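Local atomic coordinates of gamma-glutamyl phosphate reductase (Saccharomyces cerevisiae, PDB entry 1VLU), a protein that catalyses the NADPH-dependent reduction of L-gamma-glutamyl phosphate to the gamma-semialdehyde of L-glutamate and phosphate, the second step in making proline from glutamate. Residues R257-A262 / E290-E295; G296-H301 / L344-K349. All blocks are in the same frame, centred on the assembly; numbering follows the deposited sequence.

Contact 1 of 2, residues R257-A262 / E290-E295; sequences RISLDA and ENLTLE
Leu260 and Leu292 meet where helix 252-261 packs against helix 285-296, two neighbouring helices on the same face of the parallel sheet in this aldehyde dehydrogenase-like fold. The segment axes approach to 9.8 Å at a signed crossing angle of -47°, and the two leucines mark the place where the backbones are nearest.

The apolar part rests on their methyl groups, the two side chains sliding past each other in opposite directions. CD2 of Leu292 lies 4.0 Å from CD1 of Leu260. It also rests on the opposing backbone, at Leu260 CA and, 3.5 Å away, at Ser259 O. Its CD1 touches the Ser259 hydroxyl, and the same side chain packs on Leu276 of strand 274-278 in the sheet. An alanine in place of Leu292 would probably open a gap between the two helices and leave Leu260 CD1 without its methyl partner.

The polar part runs through one water, which donates to Ser259 OG at 3.0 Å and accepts from Asn291 ND2 at 2.7 Å. Ser259 OG sits between its own backbone N and carbonyl carbon (chi1 77°), from where it also bonds back to Ala255 O one turn earlier; the hydroxyl thus has a partner in its own helix and a water leading to the other.

Leu260 borders this bridge. Its side chain crosses that of Asn291 at about a right angle, while its methyl CD2 reaches 4.3 Å from CG of Glu295, touching the aliphatic part of the glutamate.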
loop_
_atom_site.group_PDB
_atom_site.type_symbol
_atom_site.label_atom_id
_atom_site.label_comp_id
_atom_site.label_asym_id
_atom_site.label_seq_id
_atom_site.Cartn_x
_atom_site.Cartn_y
_atom_site.Cartn_z
ATOM N N ARG A 257 -18.078 28.901 -11.195
ATOM C CA ARG A 257 -17.189 29.330 -10.127
ATOM C C ARG A 257 -16.473 28.141 -9.481
ATOM O O ARG A 257 -15.245 28.133 -9.398
ATOM C CB ARG A 257 -17.922 30.214 -9.109
ATOM C CG ARG A 257 -18.861 29.504 -8.126
ATOM C CD ARG A 257 -19.761 30.522 -7.419
ATOM N NE ARG A 257 -19.076 31.806 -7.255
ATOM C CZ ARG A 257 -18.418 32.192 -6.163
ATOM N NH1 ARG A 257 -18.359 31.411 -5.091
ATOM N NH2 ARG A 257 -17.822 33.378 -6.142
ATOM N N ILE A 258 -17.229 27.121 -9.080
ATOM C CA ILE A 258 -16.652 25.907 -8.503
ATOM C C ILE A 258 -15.569 25.319 -9.410
ATOM O O ILE A 258 -14.464 25.038 -8.946
ATOM C CB ILE A 258 -17.734 24.871 -8.134
ATOM C CG1 ILE A 258 -18.494 25.352 -6.901
ATOM C CG2 ILE A 258 -17.128 23.464 -7.896
ATOM C CD1 ILE A 258 -19.816 24.660 -6.693
ATOM N N SER A 259 -15.864 25.173 -10.699
ATOM C CA SER A 259 -14.932 24.515 -11.610
ATOM C C SER A 259 -13.685 25.363 -11.931
ATOM O O SER A 259 -12.591 24.816 -12.145
ATOM C CB SER A 259 -15.645 24.053 -12.887
ATOM O OG SER A 259 -15.886 25.134 -13.775
ATOM N N LEU A 260 -13.848 26.688 -11.973
ATOM C CA LEU A 260 -12.709 27.591 -12.187
ATOM C C LEU A 260 -11.782 27.604 -10.973
ATOM O O LEU A 260 -10.564 27.616 -11.117
ATOM C CB LEU A 260 -13.185 29.012 -12.512
ATOM C CG LEU A 260 -12.179 30.066 -13.000
ATOM C CD1 LEU A 260 -11.480 29.663 -14.304
ATOM C CD2 LEU A 260 -12.889 31.402 -13.166
ATOM N N ASP A 261 -12.377 27.586 -9.783
ATOM C CA ASP A 261 -11.639 27.606 -8.521
ATOM C C ASP A 261 -10.723 26.399 -8.322
ATOM O O ASP A 261 -9.749 26.472 -7.577
ATOM C CB ASP A 261 -12.613 27.693 -7.352
ATOM C CG ASP A 261 -11.915 27.924 -6.030
ATOM O OD1 ASP A 261 -11.484 29.076 -5.777
ATOM O OD2 ASP A 261 -11.804 26.955 -5.244
ATOM N N ALA A 262 -11.047 25.293 -8.983
ATOM C CA ALA A 262 -10.240 24.078 -8.926
ATOM C C ALA A 262 -8.936 24.258 -9.695
ATOM O O ALA A 262 -7.994 23.482 -9.525
ATOM C CB ALA A 262 -11.027 22.891 -9.465
ATOM N N GLU A 290 -15.581 26.972 -21.840
ATOM C CA GLU A 290 -15.081 28.202 -22.447
ATOM C C GLU A 290 -14.717 29.214 -21.369
ATOM O O GLU A 290 -13.790 29.984 -21.543
ATOM C CB GLU A 290 -16.049 28.776 -23.500
ATOM C CG GLU A 290 -17.172 29.641 -22.951
ATOM C CD GLU A 290 -18.260 29.943 -23.975
ATOM O OE1 GLU A 290 -18.292 29.278 -25.044
ATOM O OE2 GLU A 290 -19.088 30.855 -23.708
ATOM N N ASN A 291 -15.426 29.185 -20.246
ATOM C CA ASN A 291 -15.082 30.034 -19.104
ATOM C C ASN A 291 -13.746 29.622 -18.462
ATOM O O ASN A 291 -13.010 30.464 -17.963
ATOM C CB ASN A 291 -16.218 30.033 -18.077
ATOM C CG ASN A 291 -15.845 30.719 -16.774
ATOM O OD1 ASN A 291 -15.684 31.941 -16.717
ATOM N ND2 ASN A 291 -15.722 29.932 -15.715
ATOM N N LEU A 292 -13.433 28.330 -18.480
ATOM C CA LEU A 292 -12.160 27.849 -17.949
ATOM C C LEU A 292 -10.999 28.249 -18.844
ATOM O O LEU A 292 -9.929 28.614 -18.354
ATOM C CB LEU A 292 -12.180 26.330 -17.789
ATOM C CG LEU A 292 -12.771 25.773 -16.495
ATOM C CD1 LEU A 292 -13.283 24.368 -16.738
ATOM C CD2 LEU A 292 -11.728 25.790 -15.389
ATOM N N THR A 293 -11.217 28.174 -20.155
ATOM C CA THR A 293 -10.176 28.476 -21.125
ATOM C C THR A 293 -9.893 29.979 -21.209
ATOM O O THR A 293 -8.755 30.407 -21.026
ATOM C CB THR A 293 -10.513 27.907 -22.518
ATOM O OG1 THR A 293 -10.605 26.482 -22.440
ATOM C CG2 THR A 293 -9.427 28.262 -23.518
ATOM N N LEU A 294 -10.918 30.778 -21.472
ATOM C CA LEU A 294 -10.694 32.204 -21.702
ATOM C C LEU A 294 -10.923 33.087 -20.469
ATOM O O LEU A 294 -11.119 34.296 -20.592
ATOM C CB LEU A 294 -11.445 32.705 -22.955
ATOM C CG LEU A 294 -12.917 32.387 -23.231
ATOM C CD1 LEU A 294 -13.856 33.262 -22.395
ATOM C CD2 LEU A 294 -13.225 32.549 -24.719
ATOM N N GLU A 295 -10.876 32.488 -19.283
ATOM C CA GLU A 295 -10.907 33.264 -18.043
ATOM C C GLU A 295 -9.876 32.748 -17.040
ATOM O O GLU A 295 -9.370 33.513 -16.218
ATOM C CB GLU A 295 -12.310 33.274 -17.428
ATOM C CG GLU A 295 -12.541 34.327 -16.342
ATOM C CD GLU A 295 -12.744 35.737 -16.901
ATOM O OE1 GLU A 295 -12.943 35.888 -18.130
ATOM O OE2 GLU A 295 -12.715 36.700 -16.101
HETATM O O HOH W 1 -16.021 27.221 -15.884
#

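Contact 2 of 2, residues G296-H301 / L344-K349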
loop_
_atom_site.group_PDB
_atom_site.type_symbol
_atom_site.label_atom_id
_atom_site.label_comp_id
_atom_site.label_asym_id
_atom_site.label_seq_id
_atom_site.Cartn_x
_atom_site.Cartn_y
_atom_site.Cartn_z
ATOM N N GLY A 296 -9.574 31.453 -17.108
ATOM C CA GLY A 296 -8.540 30.854 -16.267
ATOM C C GLY A 296 -7.334 30.387 -17.062
ATOM O O GLY A 296 -6.409 29.790 -16.503
ATOM N N GLY A 297 -7.339 30.652 -18.368
ATOM C CA GLY A 297 -6.262 30.211 -19.260
ATOM C C GLY A 297 -5.986 28.720 -19.179
ATOM O O GLY A 297 -4.853 28.281 -19.391
ATOM N N VAL A 298 -7.025 27.942 -18.873
ATOM C CA VAL A 298 -6.899 26.498 -18.670
ATOM C C VAL A 298 -6.985 25.725 -19.989
ATOM O O VAL A 298 -7.888 25.962 -20.800
ATOM C CB VAL A 298 -7.978 25.976 -17.673
ATOM C CG1 VAL A 298 -7.888 24.464 -17.495
ATOM C CG2 VAL A 298 -7.854 26.678 -16.327
ATOM N N THR A 299 -6.039 24.806 -20.189
ATOM C CA THR A 299 -6.085 23.840 -21.291
ATOM C C THR A 299 -6.937 22.647 -20.900
ATOM O O THR A 299 -6.799 22.095 -19.801
ATOM C CB THR A 299 -4.674 23.359 -21.710
ATOM O OG1 THR A 299 -3.929 24.475 -22.210
ATOM C CG2 THR A 299 -4.755 22.294 -22.804
ATOM N N ILE A 300 -7.814 22.252 -21.815
ATOM C CA ILE A 300 -8.793 21.206 -21.559
ATOM C C ILE A 300 -8.453 19.972 -22.386
ATOM O O ILE A 300 -8.459 20.019 -23.614
ATOM C CB ILE A 300 -10.244 21.720 -21.844
ATOM C CG1 ILE A 300 -10.596 22.848 -20.871
ATOM C CG2 ILE A 300 -11.272 20.601 -21.711
ATOM C CD1 ILE A 300 -11.744 23.701 -21.315
ATOM N N HIS A 301 -8.145 18.875 -21.704
ATOM C CA HIS A 301 -7.856 17.619 -22.383
ATOM C C HIS A 301 -9.123 16.784 -22.546
ATOM O O HIS A 301 -9.476 15.977 -21.677
ATOM C CB HIS A 301 -6.750 16.850 -21.658
ATOM C CG HIS A 301 -5.480 17.632 -21.508
ATOM N ND1 HIS A 301 -5.259 18.501 -20.459
ATOM C CD2 HIS A 301 -4.369 17.685 -22.282
ATOM C CE1 HIS A 301 -4.061 19.046 -20.587
ATOM N NE2 HIS A 301 -3.502 18.570 -21.684
ATOM N N LEU A 344 -1.969 23.034 -13.734
ATOM C CA LEU A 344 -3.111 22.124 -13.545
ATOM C C LEU A 344 -3.386 21.305 -14.807
ATOM O O LEU A 344 -3.290 21.825 -15.930
ATOM C CB LEU A 344 -4.380 22.911 -13.171
ATOM C CG LEU A 344 -5.672 22.124 -12.894
ATOM C CD1 LEU A 344 -5.848 21.885 -11.405
ATOM C CD2 LEU A 344 -6.888 22.831 -13.468
ATOM N N ASP A 345 -3.748 20.036 -14.611
ATOM C CA ASP A 345 -4.124 19.146 -15.713
ATOM C C ASP A 345 -5.474 19.544 -16.366
ATOM O O ASP A 345 -5.499 20.221 -17.408
ATOM C CB ASP A 345 -4.147 17.683 -15.230
ATOM C CG ASP A 345 -3.805 16.676 -16.342
ATOM O OD1 ASP A 345 -4.044 16.968 -17.547
ATOM O OD2 ASP A 345 -3.298 15.582 -15.997
ATOM N N LEU A 346 -6.571 19.133 -15.721
ATOM C CA LEU A 346 -7.958 19.255 -16.215
ATOM C C LEU A 346 -8.308 18.455 -17.457
ATOM O O LEU A 346 -8.082 18.902 -18.570
ATOM C CB LEU A 346 -8.423 20.712 -16.378
ATOM C CG LEU A 346 -9.932 20.818 -16.130
ATOM C CD1 LEU A 346 -10.219 21.302 -14.720
ATOM C CD2 LEU A 346 -10.593 21.718 -17.111
ATOM N N ALA A 347 -8.870 17.265 -17.245
ATOM C CA ALA A 347 -9.524 16.494 -18.306
ATOM C C ALA A 347 -11.029 16.777 -18.276
ATOM O O ALA A 347 -11.569 17.212 -17.250
ATOM C CB ALA A 347 -9.258 15.007 -18.131
ATOM N N ALA A 348 -11.702 16.542 -19.400
ATOM C CA ALA A 348 -13.156 16.668 -19.465
ATOM C C ALA A 348 -13.777 15.545 -20.283
ATOM O O ALA A 348 -13.323 15.243 -21.384
ATOM C CB ALA A 348 -13.545 18.011 -20.031
ATOM N N LYS A 349 -14.809 14.916 -19.735
ATOM C CA LYS A 349 -15.554 13.893 -20.465
ATOM C C LYS A 349 -17.029 13.875 -20.075
ATOM O O LYS A 349 -17.407 14.458 -19.053
ATOM C CB LYS A 349 -14.916 12.517 -20.273
ATOM C CG LYS A 349 -14.856 12.028 -18.853
ATOM C CD LYS A 349 -13.794 10.952 -18.683
ATOM C CE LYS A 349 -12.413 11.574 -18.635
ATOM N NZ LYS A 349 -11.360 10.568 -18.336
#
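His301 has CG anti to its carbonyl carbon (chi1 -57°), and a chi2 of 86° then places ND1 near the carbonyl oxygen of Leu346. That oxygen therefore receives two N-H groups from one residue. The backbone N of His301 gives a bond of 3.1 Å to Leu346 O that is almost straight, 177° at the hydrogen, and ND1 adds a weak one of 3.4 Å to the same Leu346 O, which lies at the ring edge near its plane. This weak second bond may favour the observed turn of the imidazole. The carboxylate of Asp345 stands nearly perpendicular to the ring with OD1 close to ND1, but its firm partner is elsewhere, in a salt bridge from OD2 to Arg224 NE.

A return bond, from Ala348 N to His301 O at 3.2 Å, approaches from above the carbonyl plane. With the bond from His301 N it flanks Ala347 and makes the parallel beta bridge between His301 and Ala347, supplemented by a CA-H...O contact from Ala347 CA to His301 O at 3.4 Å.

Apolar side chains meet on the face that carries Ile300 and Ala348, opposite His301 and Ala347. Leu346 CD2 lies 3.9 Å from both Val298 CG1 and Ile300 CG1; its side chain runs alongside that of Ile300, in the same direction, and crosses that of Val298 at about a right angle. Further along, Ile300 CG2 meets Ala348 CB at 3.8 Å.

The bridge joins strand 301-302, outermost of the parallel sheet within this chain, to strand 347-350, whose other neighbour is strand 274-278. Val298, Ile300 and Leu346 lean on helix 285-296, while Asp345 and Ala347 touch helix 220-228.

How the contacts relate
The two contacts follow each other along the chain, contact 1 closing at the end of helix 285-296 just before contact 2 opens in the loop after it, and their centres lie about 9 Å apart. Leu292 O probably accepts a hydrogen bond from Val298 N, and Thr293 OG1 probably bonds Val298 O, so the turn leaving the helix is held to its last turns. Leu292 also packs on Leu346, carrying contact 1 into the apolar side of contact 2. Helix 285-296 thus takes part in both, packing on helix 252-261 in contact 1 and on the strand pair of contact 2, toward the 301-302 end of the parallel sheet, with strand 274-278 adjoining both.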